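Local coordinates for protein alpha-1,2-mannosyltransferase (Ktr4), putative (Neosartorya fumigata, PDB 7BOP) that belongs to the glycolipid 2-alpha-mannosyltransferase family of the GT-A clan and is modelled with guanosine-5'-diphosphate and a manganese ion bound, at residues A[226-231]-A[274-279]; A[232-237]-A[301-306]. One frame throughout, in Å; residues are numbered along the deposited sequence.

How the contacts relate
The two contacts follow one continuous piece of chain: residues 226-231 run straight into 232-237, carrying it from the loop after strand 218-224 into helix 234-244. The partners come later in the same order, 274-279 and then 301-306, so the segments alternate along the sequence. Contact 1 includes the short strand 278-279, which pairs antiparallel with 218-224 in the large mixed sheet; contact 2 joins helices 234-244 and 294-306, with about 13 Å between the two contact centres. Both use helix 316-327, whose P318 is touched by D226 and Y274 of contact 1 and by L234 of contact 2. They also adjoin directly, where Y274, in the loop before strand 278-279, packs against W235 of helix 234-244.

Contact 1: A[226-231]-A[274-279]; sequences DDPKTV and YSTCHF
D226 and T276 meet at the tight end of this contact, where the backbone N of D226 donates to T276 OG1 at 3.0 Å with an N-H...O angle of 157°. T276 has a left-handed backbone conformation, and its chi1 of 78° sets OG1 in the crowded position between its own N and carbonyl carbon, facing D226. The H278 imidazole completes the grip. Its ND1 donates to T276 O at 3.0 Å, almost straight at 174° and in the ring plane, which fixes the rotation of the ring. D226 CB then lies 3.5 Å from H278 CE1, the two side chains crossing at about a right angle. The D226 carboxylate is steadied within its own segment, OD1 accepting from the backbone N of D227 at 2.8 Å. Here the chain has just left strand 218-224, and H278 begins the short strand that pairs antiparallel with it in the central sheet of this GT-A glycosyltransferase. An ST turn at S275 leads into that strand, and the adjacent C277 is tied by a disulfide to C375. One face of the Y274 ring meets the backbone N of T276, over its centre, and Y274 OH donates to C277 O at 2.7 Å. Packing is looser toward the 3-10 turn. V231 CG2 only approaches the edge of the Y274 ring, 4.5 Å from CD2, and P228 CA stays 4.3 Å from T276 CG2. The solvent side is K229, exposed and salt-bridged to D227, which also pairs with K158, whereas T230 is buried.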
loop_
_atom_site.group_PDB
_atom_site.type_symbol
_atom_site.label_atom_id
_atom_site.label_comp_id
_atom_site.label_asym_id
_atom_site.label_seq_id
_atom_site.Cartn_x
_atom_site.Cartn_y
_atom_site.Cartn_z
ATOM N N ASP A 226 -9.624 -7.646 5.431
ATOM C CA ASP A 226 -10.472 -7.080 4.383
ATOM C C ASP A 226 -11.891 -7.611 4.519
ATOM O O ASP A 226 -12.166 -8.509 5.323
ATOM C CB ASP A 226 -9.927 -7.408 2.990
ATOM C CG ASP A 226 -10.159 -6.281 1.975
ATOM O OD1 ASP A 226 -11.084 -5.461 2.167
ATOM O OD2 ASP A 226 -9.409 -6.224 0.984
ATOM N N ASP A 227 -12.778 -7.043 3.724
ATOM C CA ASP A 227 -14.132 -7.550 3.563
ATOM C C ASP A 227 -14.115 -8.770 2.621
ATOM O O ASP A 227 -13.850 -8.613 1.429
ATOM C CB ASP A 227 -15.007 -6.436 2.985
ATOM C CG ASP A 227 -16.456 -6.853 2.795
ATOM O OD1 ASP A 227 -16.829 -7.996 3.123
ATOM O OD2 ASP A 227 -17.227 -6.020 2.287
ATOM N N PRO A 228 -14.416 -9.981 3.141
ATOM C CA PRO A 228 -14.434 -11.183 2.279
ATOM C C PRO A 228 -15.339 -11.083 1.054
ATOM O O PRO A 228 -15.048 -11.713 0.034
ATOM C CB PRO A 228 -14.960 -12.299 3.201
ATOM C CG PRO A 228 -14.856 -11.772 4.587
ATOM C CD PRO A 228 -14.876 -10.278 4.511
ATOM N N LYS A 229 -16.425 -10.305 1.143
ATOM C CA LYS A 229 -17.347 -10.121 0.010
ATOM C C LYS A 229 -16.708 -9.454 -1.209
ATOM O O LYS A 229 -17.234 -9.587 -2.308
ATOM C CB LYS A 229 -18.556 -9.279 0.418
ATOM C CG LYS A 229 -19.445 -9.962 1.451
ATOM C CD LYS A 229 -20.717 -9.165 1.734
ATOM C CE LYS A 229 -20.447 -7.759 2.237
ATOM N NZ LYS A 229 -19.584 -7.700 3.447
ATOM N N THR A 230 -15.612 -8.718 -1.017
ATOM C CA THR A 230 -14.902 -8.089 -2.144
ATOM C C THR A 230 -13.960 -9.043 -2.874
ATOM O O THR A 230 -13.528 -8.716 -3.984
ATOM C CB THR A 230 -14.099 -6.847 -1.706
ATOM O OG1 THR A 230 -13.060 -7.223 -0.797
ATOM C CG2 THR A 230 -15.014 -5.827 -1.019
ATOM N N VAL A 231 -13.639 -10.196 -2.265
ATOM C CA VAL A 231 -12.591 -11.100 -2.772
ATOM C C VAL A 231 -12.933 -12.608 -2.760
ATOM O O VAL A 231 -12.029 -13.422 -2.627
ATOM C CB VAL A 231 -11.252 -10.875 -2.008
ATOM C CG1 VAL A 231 -10.680 -9.494 -2.303
ATOM C CG2 VAL A 231 -11.421 -11.063 -0.501
ATOM N N TYR A 274 -8.322 -17.707 2.054
ATOM C CA TYR A 274 -7.472 -16.524 2.282
ATOM C C TYR A 274 -7.936 -15.790 3.551
ATOM O O TYR A 274 -9.121 -15.561 3.733
ATOM C CB TYR A 274 -7.514 -15.635 1.037
ATOM C CG TYR A 274 -6.934 -14.249 1.131
ATOM C CD1 TYR A 274 -5.680 -14.028 1.703
ATOM C CD2 TYR A 274 -7.609 -13.147 0.578
ATOM C CE1 TYR A 274 -5.135 -12.756 1.763
ATOM C CE2 TYR A 274 -7.057 -11.870 0.621
ATOM C CZ TYR A 274 -5.826 -11.677 1.225
ATOM O OH TYR A 274 -5.264 -10.422 1.314
ATOM N N SER A 275 -6.989 -15.449 4.426
ATOM C CA SER A 275 -7.287 -14.753 5.689
ATOM C C SER A 275 -7.941 -13.384 5.481
ATOM O O SER A 275 -8.585 -12.864 6.389
ATOM C CB SER A 275 -6.002 -14.550 6.490
ATOM O OG SER A 275 -5.147 -13.618 5.831
ATOM N N THR A 276 -7.723 -12.818 4.285
ATOM C CA THR A 276 -8.107 -11.457 3.869
ATOM C C THR A 276 -7.129 -10.392 4.362
ATOM O O THR A 276 -7.287 -9.216 4.029
ATOM C CB THR A 276 -9.547 -11.034 4.254
ATOM O OG1 THR A 276 -9.598 -10.667 5.642
ATOM C CG2 THR A 276 -10.565 -12.122 3.912
ATOM N N CYS A 277 -6.108 -10.794 5.116
ATOM C CA CYS A 277 -5.152 -9.847 5.655
ATOM C C CYS A 277 -4.271 -9.285 4.545
ATOM O O CYS A 277 -3.899 -9.985 3.595
ATOM C CB CYS A 277 -4.299 -10.472 6.748
ATOM S SG CYS A 277 -5.294 -10.880 8.193
ATOM N N HIS A 278 -3.968 -8.002 4.672
ATOM C CA HIS A 278 -3.253 -7.301 3.641
ATOM C C HIS A 278 -2.519 -6.126 4.231
ATOM O O HIS A 278 -2.925 -5.553 5.253
ATOM C CB HIS A 278 -4.229 -6.834 2.551
ATOM C CG HIS A 278 -5.319 -5.930 3.046
ATOM N ND1 HIS A 278 -6.506 -6.408 3.562
ATOM C CD2 HIS A 278 -5.410 -4.578 3.087
ATOM C CE1 HIS A 278 -7.276 -5.390 3.901
ATOM N NE2 HIS A 278 -6.637 -4.270 3.618
ATOM N N PHE A 279 -1.432 -5.773 3.563
ATOM C CA PHE A 279 -0.719 -4.536 3.831
ATOM C C PHE A 279 -1.628 -3.435 3.320
ATOM O O PHE A 279 -2.203 -3.557 2.237
ATOM C CB PHE A 279 0.602 -4.526 3.073
ATOM C CG PHE A 279 1.468 -5.725 3.357
ATOM C CD1 PHE A 279 1.963 -5.953 4.635
ATOM C CD2 PHE A 279 1.794 -6.617 2.345
ATOM C CE1 PHE A 279 2.763 -7.051 4.899
ATOM C CE2 PHE A 279 2.592 -7.714 2.600
ATOM C CZ PHE A 279 3.085 -7.931 3.874
#

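Contact 2: A[232-237]-A[301-306]; sequences PTLWPE and NHLDRA
E237 and L303 mark the nearest approach of the two backbones, their CA atoms 7.1 Å apart where the first turn of helix 234-244 faces the last turns of helix 294-306. The E237 N to T233 O bond closes that first turn, while T233 OG1 bonds to E312. On the inner side, L234 and L303 cross obliquely. A chi1 of 180° puts L234 CG anti to the backbone N, beside the carbonyl carbon. L234 CD1 lies 3.8 Å from L303 CD2 and 4.0 Å from L303 CD1. Helix 316-327 adds I322 against L234 and V319 against L303. The outer half belongs to E237, whose side chain is bent at chi2 (-65°). Its carboxylate carbon CD comes within 3.8 Å of A306 CB, and OE1 stands 3.2 Å from H302 CE1. That same H302 carbon is 3.0 Å from E237 O, so a backbone and a side-chain oxygen of one residue reach it from opposite sides of the ring plane, neither in that plane, with carboxylate and imidazole turned 50° apart. The H302 ring also meets F241, one turn farther along the partner helix. CE1, between the two ring nitrogens, is the most polarised carbon of an imidazole, so the oxygens may make a weak, tilted electrostatic contact with it; the carboxylate might favour a protonated ring, an effect that its salt bridge to K240 would weaken.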
loop_
_atom_site.group_PDB
_atom_site.type_symbol
_atom_site.label_atom_id
_atom_site.label_comp_id
_atom_site.label_asym_id
_atom_site.label_seq_id
_atom_site.Cartn_x
_atom_site.Cartn_y
_atom_site.Cartn_z
ATOM N N PRO A 232 -14.218 -12.996 -2.943
ATOM C CA PRO A 232 -14.504 -14.419 -2.716
ATOM C C PRO A 232 -13.757 -15.438 -3.603
ATOM O O PRO A 232 -13.409 -16.494 -3.101
ATOM C CB PRO A 232 -16.029 -14.511 -2.899
ATOM C CG PRO A 232 -16.383 -13.337 -3.724
ATOM C CD PRO A 232 -15.446 -12.256 -3.270
ATOM N N THR A 233 -13.492 -15.135 -4.872
ATOM C CA THR A 233 -12.725 -16.066 -5.727
ATOM C C THR A 233 -11.246 -15.705 -5.916
ATOM O O THR A 233 -10.549 -16.355 -6.701
ATOM C CB THR A 233 -13.377 -16.277 -7.117
ATOM O OG1 THR A 233 -13.400 -15.049 -7.855
ATOM C CG2 THR A 233 -14.795 -16.821 -6.980
ATOM N N LEU A 234 -10.752 -14.705 -5.187
ATOM C CA LEU A 234 -9.354 -14.278 -5.338
ATOM C C LEU A 234 -8.392 -15.406 -4.984
ATOM O O LEU A 234 -7.494 -15.720 -5.766
ATOM C CB LEU A 234 -9.060 -13.031 -4.492
ATOM C CG LEU A 234 -7.637 -12.467 -4.544
ATOM C CD1 LEU A 234 -7.183 -12.245 -5.987
ATOM C CD2 LEU A 234 -7.591 -11.168 -3.752
ATOM N N TRP A 235 -8.594 -16.038 -3.833
ATOM C CA TRP A 235 -7.717 -17.135 -3.418
ATOM C C TRP A 235 -7.872 -18.386 -4.295
ATOM O O TRP A 235 -6.859 -18.991 -4.686
ATOM C CB TRP A 235 -7.875 -17.459 -1.931
ATOM C CG TRP A 235 -6.821 -18.390 -1.408
ATOM C CD1 TRP A 235 -7.000 -19.664 -0.971
ATOM C CD2 TRP A 235 -5.423 -18.125 -1.297
ATOM N NE1 TRP A 235 -5.806 -20.212 -0.585
ATOM C CE2 TRP A 235 -4.817 -19.289 -0.780
ATOM C CE3 TRP A 235 -4.622 -17.008 -1.569
ATOM C CZ2 TRP A 235 -3.448 -19.370 -0.530
ATOM C CZ3 TRP A 235 -3.268 -17.091 -1.326
ATOM C CH2 TRP A 235 -2.691 -18.263 -0.812
ATOM N N PRO A 236 -9.126 -18.780 -4.612
ATOM C CA PRO A 236 -9.289 -19.852 -5.593
ATOM C C PRO A 236 -8.545 -19.593 -6.916
ATOM O O PRO A 236 -7.869 -20.492 -7.412
ATOM C CB PRO A 236 -10.797 -19.904 -5.793
ATOM C CG PRO A 236 -11.325 -19.591 -4.427
ATOM C CD PRO A 236 -10.386 -18.538 -3.875
ATOM N N GLU A 237 -8.641 -18.377 -7.447
ATOM C CA GLU A 237 -7.931 -18.025 -8.686
ATOM C C GLU A 237 -6.420 -18.026 -8.502
ATOM O O GLU A 237 -5.680 -18.480 -9.382
ATOM C CB GLU A 237 -8.404 -16.678 -9.238
ATOM C CG GLU A 237 -9.807 -16.707 -9.829
ATOM C CD GLU A 237 -9.942 -17.576 -11.078
ATOM O OE1 GLU A 237 -8.903 -17.992 -11.661
ATOM O OE2 GLU A 237 -11.099 -17.834 -11.486
ATOM N N ASN A 301 -1.701 -10.626 -14.646
ATOM C CA ASN A 301 -2.383 -10.920 -15.906
ATOM C C ASN A 301 -3.381 -12.059 -15.780
ATOM O O ASN A 301 -4.447 -11.993 -16.384
ATOM C CB ASN A 301 -1.394 -11.191 -17.038
ATOM C CG ASN A 301 -0.682 -9.934 -17.486
ATOM O OD1 ASN A 301 -1.296 -8.879 -17.623
ATOM N ND2 ASN A 301 0.613 -10.040 -17.720
ATOM N N HIS A 302 -3.041 -13.079 -14.997
ATOM C CA HIS A 302 -3.985 -14.144 -14.672
ATOM C C HIS A 302 -5.265 -13.589 -14.021
ATOM O O HIS A 302 -6.389 -13.898 -14.446
ATOM C CB HIS A 302 -3.330 -15.157 -13.737
ATOM C CG HIS A 302 -4.237 -16.273 -13.336
ATOM N ND1 HIS A 302 -5.104 -16.182 -12.266
ATOM C CD2 HIS A 302 -4.436 -17.492 -13.878
ATOM C CE1 HIS A 302 -5.794 -17.303 -12.168
ATOM N NE2 HIS A 302 -5.403 -18.119 -13.129
ATOM N N LEU A 303 -5.092 -12.758 -13.000
ATOM C CA LEU A 303 -6.236 -12.129 -12.317
ATOM C C LEU A 303 -7.037 -11.233 -13.266
ATOM O O LEU A 303 -8.276 -11.187 -13.218
ATOM C CB LEU A 303 -5.759 -11.316 -11.115
ATOM C CG LEU A 303 -5.077 -12.064 -9.970
ATOM C CD1 LEU A 303 -4.743 -11.044 -8.884
ATOM C CD2 LEU A 303 -5.916 -13.215 -9.403
ATOM N N ASP A 304 -6.320 -10.535 -14.141
ATOM C CA ASP A 304 -6.941 -9.636 -15.124
ATOM C C ASP A 304 -7.876 -10.395 -16.083
ATOM O O ASP A 304 -8.991 -9.943 -16.368
ATOM C CB ASP A 304 -5.846 -8.897 -15.922
ATOM C CG ASP A 304 -6.302 -7.550 -16.458
ATOM O OD1 ASP A 304 -7.232 -6.948 -15.894
ATOM O OD2 ASP A 304 -5.716 -7.061 -17.449
ATOM N N ARG A 305 -7.407 -11.547 -16.560
ATOM C CA ARG A 305 -8.204 -12.426 -17.419
ATOM C C ARG A 305 -9.346 -13.133 -16.669
ATOM O O ARG A 305 -10.376 -13.427 -17.269
ATOM C CB ARG A 305 -7.308 -13.453 -18.121
ATOM C CG ARG A 305 -6.291 -12.815 -19.065
ATOM C CD ARG A 305 -5.488 -13.849 -19.844
ATOM N NE ARG A 305 -4.716 -14.789 -19.004
ATOM C CZ ARG A 305 -3.420 -14.672 -18.656
ATOM N NH1 ARG A 305 -2.663 -13.644 -19.052
ATOM N NH2 ARG A 305 -2.868 -15.604 -17.890
ATOM N N ALA A 306 -9.160 -13.412 -15.377
ATOM C CA ALA A 306 -10.215 -14.017 -14.552
ATOM C C ALA A 306 -11.418 -13.100 -14.336
ATOM O O ALA A 306 -12.506 -13.595 -14.106
ATOM C CB ALA A 306 -9.666 -14.481 -13.208
#